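Local coordinates for protein lithostathine-1-alpha (PDB 1QDD) that might inhibit spontaneous calcium carbonate precipitation as a secreted C-type lectin of the pancreas, and may be associated with brain and pancreas regeneration, at residues S23-T34 / E133-N144; G48-Q56 / W91-Y99. The protein carries 1 engineered substitution. All coordinates share one frame; numbering follows the deposited sequence.

Contact 1: S23-T34 / E133-N144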
loop_
_atom_site.group_PDB
_atom_site.type_symbol
_atom_site.label_atom_id
_atom_site.label_comp_id
_atom_site.label_asym_id
_atom_site.label_seq_id
_atom_site.Cartn_x
_atom_site.Cartn_y
_atom_site.Cartn_z
ATOM N N SER A 23 10.956 -8.032 -7.148
ATOM C CA SER A 23 11.102 -8.988 -6.062
ATOM C C SER A 23 9.969 -9.072 -5.058
ATOM O O SER A 23 10.009 -9.898 -4.140
ATOM C CB SER A 23 12.454 -8.762 -5.355
ATOM O OG SER A 23 13.508 -8.851 -6.304
ATOM N N TYR A 24 8.903 -8.285 -5.206
ATOM C CA TYR A 24 7.738 -8.334 -4.331
ATOM C C TYR A 24 6.501 -8.637 -5.175
ATOM O O TYR A 24 6.489 -8.490 -6.405
ATOM C CB TYR A 24 7.566 -7.004 -3.586
ATOM C CG TYR A 24 8.540 -6.822 -2.440
ATOM C CD1 TYR A 24 9.843 -6.401 -2.651
ATOM C CD2 TYR A 24 8.137 -7.049 -1.138
ATOM C CE1 TYR A 24 10.735 -6.272 -1.599
ATOM C CE2 TYR A 24 9.005 -6.902 -0.063
ATOM C CZ TYR A 24 10.303 -6.517 -0.317
ATOM O OH TYR A 24 11.173 -6.376 0.752
ATOM N N CYS A 25 5.445 -9.100 -4.511
ATOM C CA CYS A 25 4.140 -9.386 -5.111
ATOM C C CYS A 25 3.104 -8.433 -4.507
ATOM O O CYS A 25 3.172 -8.108 -3.324
ATOM C CB CYS A 25 3.702 -10.827 -4.880
ATOM S SG CYS A 25 4.866 -12.093 -5.434
ATOM N N TYR A 26 2.196 -7.968 -5.364
ATOM C CA TYR A 26 1.202 -6.968 -4.984
ATOM C C TYR A 26 -0.213 -7.340 -5.405
ATOM O O TYR A 26 -0.363 -7.975 -6.461
ATOM C CB TYR A 26 1.557 -5.655 -5.713
ATOM C CG TYR A 26 2.880 -4.995 -5.437
ATOM C CD1 TYR A 26 4.073 -5.538 -5.936
ATOM C CD2 TYR A 26 2.983 -3.801 -4.723
ATOM C CE1 TYR A 26 5.301 -4.957 -5.707
ATOM C CE2 TYR A 26 4.215 -3.208 -4.498
ATOM C CZ TYR A 26 5.360 -3.781 -4.991
ATOM O OH TYR A 26 6.611 -3.222 -4.798
ATOM N N TYR A 27 -1.231 -6.886 -4.682
ATOM C CA TYR A 27 -2.605 -7.096 -5.140
ATOM C C TYR A 27 -3.534 -6.048 -4.541
ATOM O O TYR A 27 -3.324 -5.542 -3.441
ATOM C CB TYR A 27 -3.166 -8.486 -4.840
ATOM C CG TYR A 27 -3.161 -8.900 -3.392
ATOM C CD1 TYR A 27 -4.263 -8.704 -2.583
ATOM C CD2 TYR A 27 -2.036 -9.473 -2.810
ATOM C CE1 TYR A 27 -4.260 -9.067 -1.244
ATOM C CE2 TYR A 27 -2.016 -9.856 -1.487
ATOM C CZ TYR A 27 -3.134 -9.659 -0.712
ATOM O OH TYR A 27 -3.120 -10.039 0.618
ATOM N N PHE A 28 -4.589 -5.714 -5.280
ATOM C CA PHE A 28 -5.645 -4.797 -4.888
ATOM C C PHE A 28 -6.839 -5.603 -4.369
ATOM O O PHE A 28 -7.271 -6.572 -5.032
ATOM C CB PHE A 28 -6.074 -3.925 -6.073
ATOM C CG PHE A 28 -7.293 -3.072 -5.830
ATOM C CD1 PHE A 28 -8.472 -3.341 -6.514
ATOM C CD2 PHE A 28 -7.286 -2.021 -4.935
ATOM C CE1 PHE A 28 -9.610 -2.577 -6.313
ATOM C CE2 PHE A 28 -8.411 -1.257 -4.729
ATOM C CZ PHE A 28 -9.580 -1.529 -5.413
ATOM N N ASN A 29 -7.346 -5.336 -3.192
ATOM C CA ASN A 29 -8.503 -5.996 -2.584
ATOM C C ASN A 29 -9.636 -4.978 -2.464
ATOM O O ASN A 29 -9.483 -3.957 -1.778
ATOM C CB ASN A 29 -8.109 -6.561 -1.218
ATOM C CG ASN A 29 -9.106 -7.492 -0.579
ATOM O OD1 ASN A 29 -8.798 -8.335 0.299
ATOM N ND2 ASN A 29 -10.361 -7.380 -0.949
ATOM N N GLU A 30 -10.779 -5.223 -3.105
ATOM C CA GLU A 30 -11.920 -4.309 -3.096
ATOM C C GLU A 30 -12.783 -4.376 -1.859
ATOM O O GLU A 30 -13.782 -3.624 -1.736
ATOM C CB GLU A 30 -12.737 -4.454 -4.397
ATOM C CG GLU A 30 -13.406 -3.149 -4.837
ATOM C CD GLU A 30 -14.068 -3.270 -6.192
ATOM O OE1 GLU A 30 -14.990 -4.099 -6.324
ATOM O OE2 GLU A 30 -13.676 -2.541 -7.125
ATOM N N ASP A 31 -12.443 -5.127 -0.840
ATOM C CA ASP A 31 -13.117 -5.157 0.448
ATOM C C ASP A 31 -12.913 -3.850 1.206
ATOM O O ASP A 31 -11.758 -3.394 1.300
ATOM C CB ASP A 31 -12.490 -6.282 1.262
ATOM C CG ASP A 31 -13.157 -6.538 2.596
ATOM O OD1 ASP A 31 -14.308 -6.120 2.803
ATOM O OD2 ASP A 31 -12.482 -7.187 3.424
ATOM N N ARG A 32 -13.956 -3.305 1.800
ATOM C CA ARG A 32 -13.887 -2.050 2.547
ATOM C C ARG A 32 -13.691 -2.316 4.021
ATOM O O ARG A 32 -14.525 -2.913 4.706
ATOM C CB ARG A 32 -15.155 -1.230 2.277
ATOM C CG ARG A 32 -15.296 -0.799 0.825
ATOM C CD ARG A 32 -16.032 -1.832 -0.025
ATOM N NE ARG A 32 -16.534 -1.219 -1.248
ATOM C CZ ARG A 32 -15.821 -0.871 -2.312
ATOM N NH1 ARG A 32 -14.519 -1.096 -2.345
ATOM N NH2 ARG A 32 -16.438 -0.296 -3.340
ATOM N N GLU A 33 -12.504 -1.997 4.530
ATOM C CA GLU A 33 -12.072 -2.249 5.888
ATOM C C GLU A 33 -11.400 -1.004 6.480
ATOM O O GLU A 33 -10.921 -0.159 5.714
ATOM C CB GLU A 33 -11.076 -3.410 5.939
ATOM C CG GLU A 33 -11.541 -4.746 5.402
ATOM C CD GLU A 33 -12.471 -5.535 6.297
ATOM O OE1 GLU A 33 -12.682 -5.212 7.482
ATOM O OE2 GLU A 33 -13.014 -6.564 5.819
ATOM N N THR A 34 -11.361 -0.912 7.800
ATOM C CA THR A 34 -10.589 0.145 8.446
ATOM C C THR A 34 -9.098 -0.024 8.141
ATOM O O THR A 34 -8.666 -1.114 7.752
ATOM C CB THR A 34 -10.801 0.172 9.972
ATOM O OG1 THR A 34 -10.265 -1.051 10.487
ATOM C CG2 THR A 34 -12.260 0.323 10.363
ATOM N N GLU A 133 -10.558 5.304 10.806
ATOM C CA GLU A 133 -11.771 4.529 10.951
ATOM C C GLU A 133 -12.620 4.486 9.689
ATOM O O GLU A 133 -13.626 3.762 9.661
ATOM C CB GLU A 133 -12.603 5.059 12.133
ATOM C CG GLU A 133 -11.866 5.046 13.458
ATOM C CD GLU A 133 -11.081 6.308 13.742
ATOM O OE1 GLU A 133 -10.999 7.256 12.931
ATOM O OE2 GLU A 133 -10.474 6.350 14.839
ATOM N N ASP A 134 -12.250 5.220 8.641
ATOM C CA ASP A 134 -12.932 5.097 7.356
ATOM C C ASP A 134 -12.761 3.683 6.801
ATOM O O ASP A 134 -11.800 2.985 7.154
ATOM C CB ASP A 134 -12.412 6.106 6.337
ATOM C CG ASP A 134 -12.898 7.528 6.526
ATOM O OD1 ASP A 134 -13.708 7.786 7.433
ATOM O OD2 ASP A 134 -12.434 8.365 5.718
ATOM N N LYS A 135 -13.696 3.227 5.980
ATOM C CA LYS A 135 -13.675 1.882 5.403
ATOM C C LYS A 135 -13.454 1.930 3.905
ATOM O O LYS A 135 -14.326 2.355 3.126
ATOM C CB LYS A 135 -14.961 1.116 5.776
ATOM C CG LYS A 135 -15.070 0.882 7.277
ATOM C CD LYS A 135 -16.440 0.439 7.748
ATOM C CE LYS A 135 -16.521 0.510 9.270
ATOM N NZ LYS A 135 -17.786 -0.067 9.792
ATOM N N PHE A 136 -12.239 1.597 3.473
ATOM C CA PHE A 136 -11.798 1.658 2.094
ATOM C C PHE A 136 -11.173 0.343 1.623
ATOM O O PHE A 136 -10.765 -0.520 2.406
ATOM C CB PHE A 136 -10.714 2.754 1.943
ATOM C CG PHE A 136 -11.109 4.173 2.213
ATOM C CD1 PHE A 136 -12.371 4.671 1.921
ATOM C CD2 PHE A 136 -10.178 5.065 2.736
ATOM C CE1 PHE A 136 -12.709 5.984 2.174
ATOM C CE2 PHE A 136 -10.514 6.389 2.969
ATOM C CZ PHE A 136 -11.779 6.855 2.689
ATOM N N SER A 137 -11.077 0.202 0.291
ATOM C CA SER A 137 -10.327 -0.879 -0.346
ATOM C C SER A 137 -8.829 -0.624 -0.126
ATOM O O SER A 137 -8.437 0.426 0.422
ATOM C CB SER A 137 -10.660 -0.925 -1.825
ATOM O OG SER A 137 -10.428 0.352 -2.402
ATOM N N PHE A 138 -7.961 -1.553 -0.505
ATOM C CA PHE A 138 -6.544 -1.477 -0.124
ATOM C C PHE A 138 -5.633 -2.292 -1.007
ATOM O O PHE A 138 -6.067 -3.201 -1.738
ATOM C CB PHE A 138 -6.394 -1.937 1.348
ATOM C CG PHE A 138 -6.941 -3.285 1.709
ATOM C CD1 PHE A 138 -6.126 -4.404 1.766
ATOM C CD2 PHE A 138 -8.279 -3.435 2.066
ATOM C CE1 PHE A 138 -6.619 -5.627 2.170
ATOM C CE2 PHE A 138 -8.761 -4.659 2.467
ATOM C CZ PHE A 138 -7.946 -5.762 2.523
ATOM N N VAL A 139 -4.339 -1.990 -0.979
ATOM C CA VAL A 139 -3.314 -2.724 -1.712
ATOM C C VAL A 139 -2.335 -3.347 -0.705
ATOM O O VAL A 139 -1.845 -2.654 0.189
ATOM C CB VAL A 139 -2.519 -1.848 -2.696
ATOM C CG1 VAL A 139 -1.381 -2.601 -3.383
ATOM C CG2 VAL A 139 -3.423 -1.239 -3.766
ATOM N N CYS A 140 -2.022 -4.629 -0.867
ATOM C CA CYS A 140 -1.030 -5.348 -0.077
ATOM C C CYS A 140 0.253 -5.613 -0.876
ATOM O O CYS A 140 0.236 -5.715 -2.093
ATOM C CB CYS A 140 -1.552 -6.699 0.432
ATOM S SG CYS A 140 -3.054 -6.722 1.428
ATOM N N LYS A 141 1.366 -5.732 -0.157
ATOM C CA LYS A 141 2.696 -6.015 -0.693
ATOM C C LYS A 141 3.358 -7.106 0.151
ATOM O O LYS A 141 3.346 -6.999 1.379
ATOM C CB LYS A 141 3.542 -4.730 -0.682
ATOM C CG LYS A 141 5.014 -4.831 -1.070
ATOM C CD LYS A 141 5.705 -3.480 -0.965
ATOM C CE LYS A 141 7.196 -3.511 -1.238
ATOM N NZ LYS A 141 7.765 -2.124 -1.128
ATOM N N PHE A 142 3.916 -8.139 -0.474
ATOM C CA PHE A 142 4.584 -9.207 0.277
ATOM C C PHE A 142 5.788 -9.717 -0.515
ATOM O O PHE A 142 5.833 -9.699 -1.735
ATOM C CB PHE A 142 3.637 -10.334 0.651
ATOM C CG PHE A 142 3.065 -11.178 -0.443
ATOM C CD1 PHE A 142 3.706 -12.333 -0.879
ATOM C CD2 PHE A 142 1.862 -10.844 -1.039
ATOM C CE1 PHE A 142 3.162 -13.112 -1.880
ATOM C CE2 PHE A 142 1.317 -11.619 -2.040
ATOM C CZ PHE A 142 1.963 -12.756 -2.470
ATOM N N LYS A 143 6.794 -10.171 0.257
ATOM C CA LYS A 143 8.034 -10.630 -0.356
ATOM C C LYS A 143 7.824 -12.028 -0.937
ATOM O O LYS A 143 7.335 -12.955 -0.318
ATOM C CB LYS A 143 9.270 -10.652 0.539
ATOM C CG LYS A 143 10.576 -11.066 -0.121
ATOM C CD LYS A 143 11.176 -10.135 -1.151
ATOM C CE LYS A 143 12.237 -10.851 -1.990
ATOM N NZ LYS A 143 11.627 -11.861 -2.893
ATOM N N ASN A 144 8.172 -12.042 -2.205
ATOM C CA ASN A 144 8.419 -13.157 -3.036
ATOM C C ASN A 144 8.426 -13.003 -4.513
ATOM O O ASN A 144 7.595 -12.559 -5.284
ATOM C CB ASN A 144 7.905 -14.518 -2.531
ATOM C CG ASN A 144 9.319 -15.139 -2.383
ATOM O OD1 ASN A 144 10.295 -14.406 -2.153
ATOM N ND2 ASN A 144 9.379 -16.429 -2.590
HETATM O O HOH W 1 8.415 -10.799 -7.616
#
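Tyr24 to Asn29 pair with Phe138 to Lys143 as antiparallel strands, and a register shift of two before the Glu33–Phe136 pair marks a beta bulge. Cys25 and Phe142 form a hydrogen-bonded backbone pair, Cys25 N to Phe142 O running nearly straight at 175°, whereas Glu33 N comes from above the carbonyl plane of Phe136. Where Tyr24 faces Lys143 at the end of the ladder, its ring is sandwiched: Lys141 CE lies 3.9 Å from its centroid over one face, and Lys143 CD covers the opposite face. Lys141, extended with CG anti to the backbone N (chi1 174°), runs alongside Tyr26 and carries NZ to 4.8 Å from the Tyr24 centroid, a cation-pi contact; Glu58 receives both Lys141 NZ and Tyr26 OH. In this conformer, one of two, Lys143 bends at chi2 and chi4, and NZ reaches a lone pair of Ser23 O, 2.8 Å away. On the other sheet face Cys25 CB sits 3.8 Å from the Phe142 centroid, and Cys140 CB similarly covers Tyr27. Phe142 CE2 meets the Tyr27 ring edge, 3.8 Å from Tyr27 CE2. Disulfides Cys25–Cys14 and Cys140–Cys42 leave from this face. Such pairing of early and C-terminal strands closes the C-type lectin fold.

Contact 2: G48-Q56 / W91-Y99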
loop_
_atom_site.group_PDB
_atom_site.type_symbol
_atom_site.label_atom_id
_atom_site.label_comp_id
_atom_site.label_asym_id
_atom_site.label_seq_id
_atom_site.Cartn_x
_atom_site.Cartn_y
_atom_site.Cartn_z
ATOM N N GLY A 48 2.589 -10.215 4.574
ATOM C CA GLY A 48 2.806 -8.906 3.961
ATOM C C GLY A 48 2.365 -7.784 4.880
ATOM O O GLY A 48 2.256 -7.906 6.099
ATOM N N ASN A 49 2.133 -6.601 4.312
ATOM C CA ASN A 49 1.667 -5.400 4.973
ATOM C C ASN A 49 0.939 -4.548 3.918
ATOM O O ASN A 49 1.091 -4.811 2.726
ATOM C CB ASN A 49 2.733 -4.495 5.594
ATOM C CG ASN A 49 3.192 -4.938 6.963
ATOM O OD1 ASN A 49 4.323 -5.446 7.071
ATOM N ND2 ASN A 49 2.405 -4.783 8.012
ATOM N N LEU A 50 0.192 -3.552 4.354
ATOM C CA LEU A 50 -0.331 -2.575 3.414
ATOM C C LEU A 50 0.882 -2.052 2.639
ATOM O O LEU A 50 2.000 -1.933 3.181
ATOM C CB LEU A 50 -0.992 -1.397 4.131
ATOM C CG LEU A 50 -2.430 -1.594 4.615
ATOM C CD1 LEU A 50 -2.892 -0.453 5.504
ATOM C CD2 LEU A 50 -3.377 -1.766 3.422
ATOM N N VAL A 51 0.701 -1.695 1.383
ATOM C CA VAL A 51 1.817 -1.305 0.532
ATOM C C VAL A 51 2.590 -0.120 1.085
ATOM O O VAL A 51 2.019 0.870 1.534
ATOM C CB VAL A 51 1.319 -1.071 -0.912
ATOM C CG1 VAL A 51 0.360 0.094 -1.050
ATOM C CG2 VAL A 51 2.466 -0.914 -1.899
ATOM N N SER A 52 3.916 -0.196 0.960
ATOM C CA SER A 52 4.841 0.898 1.215
ATOM C C SER A 52 5.350 1.387 -0.146
ATOM O O SER A 52 5.763 0.555 -0.961
ATOM C CB SER A 52 6.053 0.515 2.050
ATOM O OG SER A 52 5.722 0.016 3.315
ATOM N N VAL A 53 5.235 2.660 -0.441
ATOM C CA VAL A 53 5.617 3.251 -1.734
ATOM C C VAL A 53 6.935 3.994 -1.529
ATOM O O VAL A 53 6.939 5.067 -0.921
ATOM C CB VAL A 53 4.515 4.173 -2.269
ATOM C CG1 VAL A 53 4.856 4.705 -3.651
ATOM C CG2 VAL A 53 3.153 3.474 -2.295
ATOM N N LEU A 54 8.016 3.373 -1.990
ATOM C CA LEU A 54 9.350 3.873 -1.677
ATOM C C LEU A 54 10.067 4.588 -2.776
ATOM O O LEU A 54 11.122 5.198 -2.506
ATOM C CB LEU A 54 10.176 2.670 -1.162
ATOM C CG LEU A 54 9.477 1.883 -0.040
ATOM C CD1 LEU A 54 10.283 0.672 0.400
ATOM C CD2 LEU A 54 9.195 2.774 1.160
ATOM N N THR A 55 9.566 4.593 -3.996
ATOM C CA THR A 55 10.150 5.295 -5.134
ATOM C C THR A 55 9.009 5.802 -6.021
ATOM O O THR A 55 7.883 5.248 -5.949
ATOM C CB THR A 55 11.067 4.424 -6.015
ATOM O OG1 THR A 55 10.264 3.376 -6.594
ATOM C CG2 THR A 55 12.259 3.820 -5.291
ATOM N N GLN A 56 9.285 6.733 -6.907
ATOM C CA GLN A 56 8.299 7.209 -7.872
ATOM C C GLN A 56 7.860 6.069 -8.778
ATOM O O GLN A 56 6.656 5.946 -9.090
ATOM C CB GLN A 56 8.887 8.353 -8.693
ATOM C CG GLN A 56 7.869 9.137 -9.523
ATOM C CD GLN A 56 8.585 10.280 -10.234
ATOM O OE1 GLN A 56 8.579 10.387 -11.453
ATOM N NE2 GLN A 56 9.311 11.095 -9.479
ATOM N N TRP A 91 5.712 3.958 7.839
ATOM C CA TRP A 91 5.149 2.857 7.062
ATOM C C TRP A 91 4.897 1.699 8.021
ATOM O O TRP A 91 5.753 1.378 8.872
ATOM C CB TRP A 91 6.088 2.364 5.950
ATOM C CG TRP A 91 6.237 3.315 4.808
ATOM C CD1 TRP A 91 7.355 4.050 4.504
ATOM C CD2 TRP A 91 5.255 3.704 3.842
ATOM N NE1 TRP A 91 7.126 4.854 3.409
ATOM C CE2 TRP A 91 5.830 4.649 2.977
ATOM C CE3 TRP A 91 3.933 3.308 3.601
ATOM C CZ2 TRP A 91 5.127 5.258 1.948
ATOM C CZ3 TRP A 91 3.224 3.909 2.574
ATOM C CH2 TRP A 91 3.829 4.867 1.757
ATOM N N SER A 92 3.780 0.990 7.911
ATOM C CA SER A 92 3.470 -0.153 8.769
ATOM C C SER A 92 4.509 -1.248 8.619
ATOM O O SER A 92 4.727 -2.008 9.592
ATOM C CB SER A 92 2.059 -0.672 8.508
ATOM O OG SER A 92 1.911 -1.213 7.219
ATOM N N SER A 93 5.171 -1.405 7.489
ATOM C CA SER A 93 6.210 -2.404 7.305
ATOM C C SER A 93 7.519 -2.058 8.005
ATOM O O SER A 93 8.406 -2.931 8.067
ATOM C CB SER A 93 6.536 -2.582 5.821
ATOM O OG SER A 93 7.138 -1.411 5.308
ATOM N N GLY A 94 7.722 -0.823 8.439
ATOM C CA GLY A 94 8.973 -0.432 9.080
ATOM C C GLY A 94 9.969 0.206 8.135
ATOM O O GLY A 94 11.050 0.640 8.573
ATOM N N SER A 95 9.726 0.236 6.836
ATOM C CA SER A 95 10.617 0.859 5.870
ATOM C C SER A 95 10.731 2.364 6.087
ATOM O O SER A 95 9.813 3.001 6.581
ATOM C CB SER A 95 10.113 0.574 4.454
ATOM O OG SER A 95 10.118 -0.814 4.191
ATOM N N LEU A 96 11.849 2.930 5.660
ATOM C CA LEU A 96 12.081 4.371 5.763
ATOM C C LEU A 96 11.194 5.157 4.815
ATOM O O LEU A 96 10.777 4.632 3.759
ATOM C CB LEU A 96 13.560 4.636 5.443
ATOM C CG LEU A 96 14.577 4.078 6.445
ATOM C CD1 LEU A 96 15.985 4.365 5.937
ATOM C CD2 LEU A 96 14.356 4.659 7.829
ATOM N N VAL A 97 10.910 6.420 5.077
ATOM C CA VAL A 97 10.124 7.266 4.178
ATOM C C VAL A 97 11.078 7.919 3.186
ATOM O O VAL A 97 11.606 9.026 3.354
ATOM C CB VAL A 97 9.303 8.308 4.946
ATOM C CG1 VAL A 97 8.415 9.122 4.006
ATOM C CG2 VAL A 97 8.447 7.645 6.007
ATOM N N SER A 98 11.298 7.238 2.067
ATOM C CA SER A 98 12.233 7.650 1.029
ATOM C C SER A 98 11.594 8.364 -0.148
ATOM O O SER A 98 12.237 8.791 -1.113
ATOM C CB SER A 98 13.016 6.434 0.517
ATOM O OG SER A 98 12.154 5.363 0.175
ATOM N N TYR A 99 10.261 8.434 -0.143
ATOM C CA TYR A 99 9.431 9.043 -1.172
ATOM C C TYR A 99 8.151 9.653 -0.587
ATOM O O TYR A 99 7.577 9.082 0.352
ATOM C CB TYR A 99 9.053 7.991 -2.222
ATOM C CG TYR A 99 8.139 8.445 -3.335
ATOM C CD1 TYR A 99 6.812 8.041 -3.405
ATOM C CD2 TYR A 99 8.601 9.294 -4.335
ATOM C CE1 TYR A 99 5.975 8.471 -4.415
ATOM C CE2 TYR A 99 7.769 9.764 -5.324
ATOM C CZ TYR A 99 6.457 9.327 -5.373
ATOM O OH TYR A 99 5.640 9.770 -6.392
HETATM O O HOH W 2 3.579 -0.363 5.028
HETATM O O HOH W 3 8.229 6.494 1.204
HETATM O O HOH W 4 12.800 7.484 -3.756
#
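Trp91 lays one face of its indole over the backbone of Ser52 and Val53, with Ser52 CA 3.7 Å from the centroid of the six-membered ring and 20° off its normal. The indole NE1 donates to a water, 3.0 Å from its oxygen, which donates to Val53 O and Tyr99 O, tying both segments together. Trp91 also opens a type I turn ending at Gly94. There Ser92 OG accepts from a second water, which donates to Leu50 O as well; Asp39 OD1 also hydrogen-bonds this hydroxyl. A chi1 of 67° turns Ser93 OG toward Ser52 OG, which in one of two conformers lies 2.8 Å off in a hydrogen bond that either could donate. Ser95 brings CB against the Leu54 methyls, and Leu96 O lies 3.6 Å from Leu54 CD2. Ser98 OG donates to a lone pair of Leu54 O, 2.9 Å away. Tyr99 spreads a face over the Thr55–Gln56 link, with Gln56 CA 4.0 Å from the ring centroid, and Val53 CG1 approaches Tyr99 CD1 at 3.9 Å. Segment 48-56 thus runs from strand 49-50, beside helix 35-44 and strand 136-143, to helix 56-68, with segment 91-99, which leaves strand 90-91, packed along it.

Overall arrangement
Strand 136-143 connects the two contacts, whose centres are 13 Å apart: contact 1 pairs it with strand 24-33, and residues of contact 2 lie along its other edge. Probable hydrogen bonds join Val139 O to Val51 N and Lys141 N to Asn49 O, both at 3.0 Å, while Phe138 CB packs 3.7 Å from Leu50 CD2. Glu58 in helix 56-68 also serves contact 2: its OE1 accepts from Leu54 N, while OE2 holds the contact 1 side chains. The bound glycan is on the N-terminal peptide, where Thr5 is O-glycosylated; the Asn144 side chain in contact 1 is about 9 Å from its 2-acetamido-2-deoxy-alpha-D-glucopyranose.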